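Local coordinates for protein hydratase ChsH1 (Mycobacterium tuberculosis C, PDB 4WNB) that probably hydrates a steroid enoyl-CoA, together with a partner protein, during breakdown of the cholesterol side chain, at residues T54-V59 with I76-G81. Sequence-based numbering, arbitrary orientation.
Sequences TDTGLV and IGLRLG
The Asp-55 side chain sets out toward the strand, and its flat carboxylate comes within 4.4 Å (OD2) of Leu-80 CD2, while OD1 is hydrogen-bonded to NE2 of His-117 on the neighbouring strand 115-125. This is the hot-dog fold, with helix 52-67 lying on the curved antiparallel sheet; here the axis of residues 54-59 runs at 127° to strand 76-80, with 9.4 Å between them at closest approach. From the strand, Leu-78 sets its two methyl branches against different groups on the helix. Leu-78 CD1 lies by Asp-55 CB (3.9 Å) and Thr-56 OG1 (3.4 Å), a hydroxyl already hydrogen-bonded to Ile-52 O one turn back. Leu-78 CD2 instead meets Val-59 CG2 at 4.0 Å. With CG1 anti to its backbone N (chi1 168°), Val-59 straddles two strand residues: Val-59 CG1 reaches Ile-76 CG2, while its other methyl faces Leu-78; both pairs of side chains run past one another in opposite senses. Beyond the strand, the sheet continues into a chain of another protein, and Leu-80 also touches the bound steroid-CoA ligand, so this buried core borders the ligand pocket. At the far end, Ile-76 CD1 lies 3.8 Å from Thr-56 O, a methyl against the helix backbone.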
# COMPACT_ATOMS: atom_id res chain seq x y z
N THR B 54 11.10 3.89 6.31
CA THR B 54 11.39 2.48 6.47
C THR B 54 12.70 2.32 7.25
O THR B 54 12.81 1.44 8.12
CB THR B 54 11.47 1.77 5.11
OG1 THR B 54 10.19 1.86 4.46
CG2 THR B 54 11.89 0.31 5.23
N ASP B 55 13.69 3.16 6.96
CA ASP B 55 14.92 3.17 7.78
C ASP B 55 14.58 3.30 9.26
O ASP B 55 15.10 2.56 10.10
CB ASP B 55 15.88 4.32 7.40
CG ASP B 55 16.67 4.05 6.12
OD1 ASP B 55 16.87 2.88 5.75
OD2 ASP B 55 17.13 5.05 5.50
N THR B 56 13.74 4.28 9.58
CA THR B 56 13.36 4.53 10.97
C THR B 56 12.69 3.29 11.57
O THR B 56 12.98 2.88 12.69
CB THR B 56 12.42 5.74 11.06
OG1 THR B 56 13.02 6.86 10.39
CG2 THR B 56 12.16 6.11 12.50
N GLY B 57 11.81 2.68 10.79
CA GLY B 57 11.06 1.53 11.26
C GLY B 57 11.93 0.31 11.48
O GLY B 57 11.71 -0.47 12.42
N LEU B 58 12.92 0.12 10.62
CA LEU B 58 13.83 -1.02 10.76
C LEU B 58 14.78 -0.85 11.93
O LEU B 58 15.11 -1.81 12.62
CB LEU B 58 14.63 -1.23 9.48
CG LEU B 58 13.83 -1.64 8.25
CD1 LEU B 58 14.74 -1.66 7.05
CD2 LEU B 58 13.19 -3.02 8.49
N VAL B 59 15.22 0.39 12.16
CA VAL B 59 16.09 0.66 13.28
C VAL B 59 15.34 0.35 14.56
O VAL B 59 15.85 -0.32 15.45
CB VAL B 59 16.59 2.12 13.27
CG1 VAL B 59 17.24 2.46 14.60
CG2 VAL B 59 17.57 2.32 12.14
N ILE B 76 14.72 8.11 18.13
CA ILE B 76 15.51 7.52 17.05
C ILE B 76 16.12 8.62 16.20
O ILE B 76 15.40 9.41 15.58
CB ILE B 76 14.66 6.59 16.16
CG1 ILE B 76 14.09 5.42 16.99
CG2 ILE B 76 15.48 6.08 14.98
CD1 ILE B 76 13.20 4.47 16.17
N GLY B 77 17.45 8.68 16.18
CA GLY B 77 18.17 9.68 15.42
C GLY B 77 18.93 9.06 14.27
O GLY B 77 19.75 8.16 14.47
N LEU B 78 18.68 9.54 13.06
CA LEU B 78 19.29 8.99 11.86
C LEU B 78 20.24 9.97 11.22
O LEU B 78 19.89 11.14 11.03
CB LEU B 78 18.23 8.59 10.84
CG LEU B 78 17.15 7.58 11.21
CD1 LEU B 78 16.37 7.25 9.96
CD2 LEU B 78 17.76 6.33 11.85
N ARG B 79 21.44 9.50 10.89
CA ARG B 79 22.30 10.21 9.95
C ARG B 79 22.30 9.42 8.66
O ARG B 79 22.68 8.25 8.65
CB ARG B 79 23.72 10.39 10.48
CG ARG B 79 24.59 11.20 9.53
CD ARG B 79 25.88 11.71 10.18
NE ARG B 79 26.92 10.69 10.26
CZ ARG B 79 27.20 9.97 11.34
NH1 ARG B 79 26.50 10.14 12.46
NH2 ARG B 79 28.17 9.07 11.32
N LEU B 80 21.85 10.05 7.58
CA LEU B 80 21.61 9.34 6.33
C LEU B 80 22.87 9.17 5.48
O LEU B 80 23.65 10.10 5.32
CB LEU B 80 20.53 10.06 5.52
CG LEU B 80 19.22 10.31 6.28
CD1 LEU B 80 18.27 11.09 5.41
CD2 LEU B 80 18.59 8.99 6.71
N GLY B 81 23.05 7.96 4.95
CA GLY B 81 24.23 7.65 4.16
C GLY B 81 23.95 7.24 2.73
O GLY B 81 23.09 7.82 2.04